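Side-chain contacts in 3-hydroxyacyl-CoA dehydrogenase (Burkholderia thailandensis, PDB 4XGN), which probably catalyses the NAD-dependent oxidation of 3-hydroxyacyl-CoA to 3-oxoacyl-CoA, as a tetrameric member of the short-chain dehydrogenase family that binds NAD: residues A67-A72 with M126-A131; A132-N137 with N187-M192. One frame throughout, in Å; residues are numbered along the deposited sequence.

Overall arrangement
From the N terminus, the chain builds the first three strands of a parallel seven-stranded Rossmann sheet before it enters 67-72, at the start of helix 69-82. Contact 1 closes when helix 109-135 returns to that start, 54 residues on, after strand 85-90 has been laid down. Contact 2 then opens at the C-terminal end of the same helix and closes 50 residues later at the beginning of strand 189-196. The two loops therefore follow in series, neither nested nor crossed. Their centres lie about 14 Å apart, and they meet where A131 O packs on I189 CD1 at 3.7 Å. Helix 109-135 thus joins a neighbouring helix to the sheet.

Contact 1 of 2, residues A67-A72 with M126-A131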
loop_
_atom_site.group_PDB
_atom_site.type_symbol
_atom_site.label_atom_id
_atom_site.label_comp_id
_atom_site.label_asym_id
_atom_site.label_seq_id
_atom_site.Cartn_x
_atom_site.Cartn_y
_atom_site.Cartn_z
ATOM N N ALA A 67 21.093 -14.428 -13.367
ATOM C CA ALA A 67 20.209 -14.589 -14.512
ATOM C C ALA A 67 20.353 -15.903 -15.253
ATOM O O ALA A 67 19.547 -16.180 -16.142
ATOM C CB ALA A 67 20.328 -13.421 -15.482
ATOM N N ARG A 68 21.368 -16.692 -14.936
ATOM C CA ARG A 68 21.622 -17.953 -15.656
ATOM C C ARG A 68 21.141 -19.142 -14.852
ATOM O O ARG A 68 21.520 -19.269 -13.637
ATOM C CB ARG A 68 23.116 -18.122 -15.946
ATOM C CG ARG A 68 23.650 -17.212 -17.042
ATOM C CD ARG A 68 25.106 -17.499 -17.493
ATOM N NE ARG A 68 25.712 -18.880 -17.370
ATOM C CZ ARG A 68 25.823 -19.776 -18.365
ATOM N NH1 ARG A 68 25.339 -19.540 -19.555
ATOM N NH2 ARG A 68 26.358 -20.970 -18.147
ATOM N N GLU A 69 20.369 -20.019 -15.472
ATOM C CA GLU A 69 19.944 -21.230 -14.785
ATOM C C GLU A 69 21.127 -22.061 -14.263
ATOM O O GLU A 69 21.097 -22.555 -13.131
ATOM C CB GLU A 69 19.158 -22.131 -15.728
ATOM C CG GLU A 69 18.795 -23.476 -15.132
ATOM C CD GLU A 69 17.691 -24.114 -15.930
ATOM O OE1 GLU A 69 18.026 -24.696 -16.963
ATOM O OE2 GLU A 69 16.515 -23.986 -15.562
ATOM N N GLU A 70 22.139 -22.266 -15.100
ATOM C CA GLU A 70 23.274 -23.135 -14.664
ATOM C C GLU A 70 24.012 -22.571 -13.458
ATOM O O GLU A 70 24.479 -23.352 -12.623
ATOM C CB GLU A 70 24.244 -23.476 -15.807
ATOM C CG GLU A 70 23.627 -24.450 -16.827
ATOM C CD GLU A 70 22.684 -23.776 -17.821
ATOM O OE1 GLU A 70 22.517 -22.519 -17.736
ATOM O OE2 GLU A 70 22.141 -24.503 -18.743
ATOM N N ASP A 71 24.089 -21.237 -13.364
ATOM C CA ASP A 71 24.760 -20.596 -12.251
ATOM C C ASP A 71 23.969 -20.735 -10.967
ATOM O O ASP A 71 24.545 -20.978 -9.896
ATOM C CB ASP A 71 25.052 -19.147 -12.554
ATOM C CG ASP A 71 26.131 -18.971 -13.640
ATOM O OD1 ASP A 71 26.538 -19.986 -14.274
ATOM O OD2 ASP A 71 26.596 -17.842 -13.884
ATOM N N ALA A 72 22.658 -20.534 -11.065
ATOM C CA ALA A 72 21.793 -20.776 -9.904
ATOM C C ALA A 72 21.973 -22.192 -9.411
ATOM O O ALA A 72 22.089 -22.434 -8.191
ATOM C CB ALA A 72 20.296 -20.479 -10.225
ATOM N N MET A 126 16.973 -17.554 -8.636
ATOM C CA MET A 126 17.625 -18.070 -7.453
ATOM C C MET A 126 16.565 -18.648 -6.528
ATOM O O MET A 126 16.770 -19.707 -5.970
ATOM C CB MET A 126 18.395 -16.980 -6.753
ATOM C CG MET A 126 19.567 -16.465 -7.555
ATOM S SD MET A 126 20.835 -17.639 -8.085
ATOM C CE MET A 126 21.342 -18.415 -6.584
ATOM N N ILE A 127 15.429 -17.976 -6.374
ATOM C CA ILE A 127 14.370 -18.493 -5.490
ATOM C C ILE A 127 13.883 -19.874 -5.916
ATOM O O ILE A 127 13.774 -20.765 -5.088
ATOM C CB ILE A 127 13.177 -17.501 -5.409
ATOM C CG1 ILE A 127 13.584 -16.209 -4.647
ATOM C CG2 ILE A 127 11.915 -18.150 -4.837
ATOM C CD1 ILE A 127 12.548 -15.109 -4.692
ATOM N N ARG A 128 13.623 -20.069 -7.195
ATOM C CA ARG A 128 12.985 -21.294 -7.614
ATOM C C ARG A 128 13.932 -22.482 -7.401
ATOM O O ARG A 128 13.485 -23.554 -7.002
ATOM C CB ARG A 128 12.516 -21.156 -9.071
ATOM C CG ARG A 128 13.628 -21.190 -10.105
ATOM C CD ARG A 128 13.245 -20.708 -11.501
ATOM N NE ARG A 128 14.466 -20.887 -12.274
ATOM C CZ ARG A 128 14.829 -22.025 -12.880
ATOM N NH1 ARG A 128 13.983 -23.032 -13.054
ATOM N NH2 ARG A 128 16.063 -22.134 -13.356
ATOM N N VAL A 129 15.228 -22.266 -7.638
ATOM C CA VAL A 129 16.199 -23.321 -7.517
ATOM C C VAL A 129 16.499 -23.620 -6.039
ATOM O O VAL A 129 16.534 -24.810 -5.596
ATOM C CB VAL A 129 17.477 -23.013 -8.338
ATOM C CG1 VAL A 129 18.493 -24.140 -8.180
ATOM C CG2 VAL A 129 17.151 -22.849 -9.829
ATOM N N ALA A 130 16.741 -22.556 -5.266
ATOM C CA ALA A 130 16.913 -22.711 -3.827
ATOM C C ALA A 130 15.684 -23.307 -3.121
ATOM O O ALA A 130 15.839 -24.146 -2.236
ATOM C CB ALA A 130 17.314 -21.401 -3.182
ATOM N N ALA A 131 14.479 -22.900 -3.526
ATOM C CA ALA A 131 13.265 -23.432 -2.935
ATOM C C ALA A 131 13.100 -24.928 -3.210
ATOM O O ALA A 131 12.683 -25.681 -2.336
ATOM C CB ALA A 131 12.049 -22.652 -3.446
HETATM O O HOH W 1 15.100 -25.636 -13.695
#
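E69 and R128 form a salt bridge, with R128 NH2 donating to E69 OE2 over 2.9 Å at an N-H...O angle of 147°. The side chains meet nearly at right angles, their carboxylate and guanidinium planes turned well out of parallel. The carboxylate offers its anti lone pair, and the oxygen lies at the guanidinium edge, tilted 22° from that plane. Water 1 closes a second path, donating to E69 OE2 and accepting from R128 NH1, both at 2.9 Å. Beside this ion pair, A72 CB meets M126 SD at 3.6 Å and V129 CG2 at 4.0 Å. V129 CG2 in turn lies 3.7 Å above the R128 guanidinium plane, offset from its centre. M126 reaches A72 because its chain folds back at chi2 and chi3. These contacts join two helices of the Rossmann fold, the start of 69-82 and the C-terminal half of 109-135, which also rests on strand 85-90 through M126 on L88 and N90. In the next shell N125 OD1 takes a further hydrogen bond from R128 NH2, and H107 O of the second subunit accepts one from R128 NH1; together these bonds would limit rotation of the guanidinium, and the second carries the charged edge of the contact into the subunit interface.

Contact 2 of 2, residues A132-N137 with N187-M192; sequences AAMAAN and NAIRVM
With chi1 at -60° and chi2 at 165°, I189 holds CG1 anti to its carbonyl carbon and places CD1 against helix 109-135, where it meets M134 CB at 3.7 Å. M134 has a similar first torsion (-65°) and likewise runs on extended, which carries SD alongside the isoleucine until it lies 4.1 Å from I189 CG2. The two chains lie at a slant to one another, and both branches of I189 make contact: CD1 at the base of the methionine and CG2 near its sulfur. CD1 also comes within 4.0 Å of A135 N, packing against the helix backbone itself. At the neighbouring position the partner is the N187 amide, whose ND2 lies 3.6 Å from A135 CB. No direct hydrogen bond spans the segments. Water 2 instead joins them, accepting from N187 ND2 at 2.9 Å and donating to A135 O at 2.8 Å.

The contact brings the C-terminal part of helix 109-135 against the start of strand 189-196 in the parallel Rossmann sheet. Just ahead of that strand, A188, with positive phi, is the C-prime residue of the Schellman motif that ends helix 164-184. M134 and I189 both touch I148 of the adjacent strand 146-151, while I189 also packs on L184.

Chemically, the contact divides into a buried apolar part, held by M134 and I189, and a partly exposed part at A135 and N187. There a single water links the amide to A135 O, so the polar tie between the segments depends on solvent.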
loop_
_atom_site.group_PDB
_atom_site.type_symbol
_atom_site.label_atom_id
_atom_site.label_comp_id
_atom_site.label_asym_id
_atom_site.label_seq_id
_atom_site.Cartn_x
_atom_site.Cartn_y
_atom_site.Cartn_z
ATOM N N ALA A 132 13.418 -25.341 -4.425
ATOM C CA ALA A 132 13.318 -26.751 -4.765
ATOM C C ALA A 132 14.269 -27.556 -3.845
ATOM O O ALA A 132 13.905 -28.632 -3.381
ATOM C CB ALA A 132 13.669 -26.976 -6.202
ATOM N N ALA A 133 15.451 -27.012 -3.565
ATOM C CA ALA A 133 16.412 -27.707 -2.696
ATOM C C ALA A 133 15.960 -27.699 -1.243
ATOM O O ALA A 133 16.084 -28.717 -0.529
ATOM C CB ALA A 133 17.804 -27.101 -2.840
ATOM N N MET A 134 15.449 -26.563 -0.769
ATOM C CA MET A 134 14.947 -26.494 0.616
ATOM C C MET A 134 13.743 -27.390 0.841
ATOM O O MET A 134 13.603 -27.945 1.911
ATOM C CB MET A 134 14.582 -25.084 1.012
ATOM C CG MET A 134 15.706 -24.070 1.088
ATOM S SD MET A 134 14.904 -22.407 1.141
ATOM C CE MET A 134 16.391 -21.471 1.500
ATOM N N ALA A 135 12.887 -27.551 -0.169
ATOM C CA ALA A 135 11.682 -28.382 -0.059
ATOM C C ALA A 135 12.030 -29.854 0.287
ATOM O O ALA A 135 11.201 -30.576 0.835
ATOM C CB ALA A 135 10.907 -28.333 -1.359
ATOM N N ALA A 136 13.254 -30.259 -0.028
ATOM C CA ALA A 136 13.737 -31.583 0.277
ATOM C C ALA A 136 14.323 -31.721 1.674
ATOM O O ALA A 136 14.637 -32.855 2.103
ATOM C CB ALA A 136 14.749 -32.009 -0.786
ATOM N N ASN A 137 14.487 -30.620 2.414
ATOM C CA ASN A 137 15.034 -30.693 3.745
ATOM C C ASN A 137 13.979 -31.274 4.670
ATOM O O ASN A 137 12.773 -31.191 4.408
ATOM C CB ASN A 137 15.378 -29.312 4.328
ATOM C CG ASN A 137 16.563 -28.635 3.654
ATOM O OD1 ASN A 137 17.448 -29.288 3.105
ATOM N ND2 ASN A 137 16.585 -27.300 3.709
ATOM N N ASN A 187 5.445 -26.356 1.611
ATOM C CA ASN A 187 6.854 -26.761 1.779
ATOM C C ASN A 187 7.473 -26.229 3.040
ATOM O O ASN A 187 8.570 -26.601 3.367
ATOM C CB ASN A 187 7.698 -26.301 0.575
ATOM C CG ASN A 187 7.113 -26.758 -0.738
ATOM O OD1 ASN A 187 6.484 -25.977 -1.455
ATOM N ND2 ASN A 187 7.290 -28.035 -1.057
ATOM N N ALA A 188 6.754 -25.389 3.763
ATOM C CA ALA A 188 7.226 -24.771 5.011
ATOM C C ALA A 188 8.449 -23.868 4.752
ATOM O O ALA A 188 9.412 -23.896 5.513
ATOM C CB ALA A 188 7.490 -25.820 6.115
ATOM N N ILE A 189 8.399 -23.065 3.688
ATOM C CA ILE A 189 9.474 -22.121 3.424
ATOM C C ILE A 189 8.858 -20.724 3.511
ATOM O O ILE A 189 7.913 -20.427 2.744
ATOM C CB ILE A 189 10.098 -22.340 2.048
ATOM C CG1 ILE A 189 10.688 -23.749 1.961
ATOM C CG2 ILE A 189 11.072 -21.225 1.708
ATOM C CD1 ILE A 189 10.985 -24.150 0.548
ATOM N N ARG A 190 9.385 -19.901 4.437
ATOM C CA ARG A 190 8.945 -18.480 4.528
ATOM C C ARG A 190 9.626 -17.608 3.469
ATOM O O ARG A 190 10.755 -17.879 3.044
ATOM C CB ARG A 190 9.151 -17.926 5.914
ATOM C CG ARG A 190 8.268 -18.602 6.916
ATOM C CD ARG A 190 8.262 -17.932 8.264
ATOM N NE ARG A 190 9.504 -18.204 8.975
ATOM C CZ ARG A 190 10.473 -17.308 9.187
ATOM N NH1 ARG A 190 10.425 -16.062 8.708
ATOM N NH2 ARG A 190 11.527 -17.679 9.892
ATOM N N VAL A 191 8.901 -16.596 3.002
ATOM C CA VAL A 191 9.372 -15.730 1.926
ATOM C C VAL A 191 9.122 -14.303 2.345
ATOM O O VAL A 191 7.951 -13.918 2.632
ATOM C CB VAL A 191 8.618 -16.034 0.631
ATOM C CG1 VAL A 191 9.113 -15.171 -0.520
ATOM C CG2 VAL A 191 8.697 -17.547 0.338
ATOM N N MET A 192 10.197 -13.520 2.394
ATOM C CA MET A 192 10.112 -12.129 2.844
ATOM C C MET A 192 10.954 -11.226 1.951
ATOM O O MET A 192 11.935 -11.667 1.298
ATOM C CB MET A 192 10.641 -12.014 4.273
ATOM C CG MET A 192 9.745 -12.584 5.374
ATOM S SD MET A 192 8.296 -11.580 5.661
ATOM C CE MET A 192 9.019 -10.036 6.136
HETATM O O HOH W 2 8.520 -29.725 0.950
#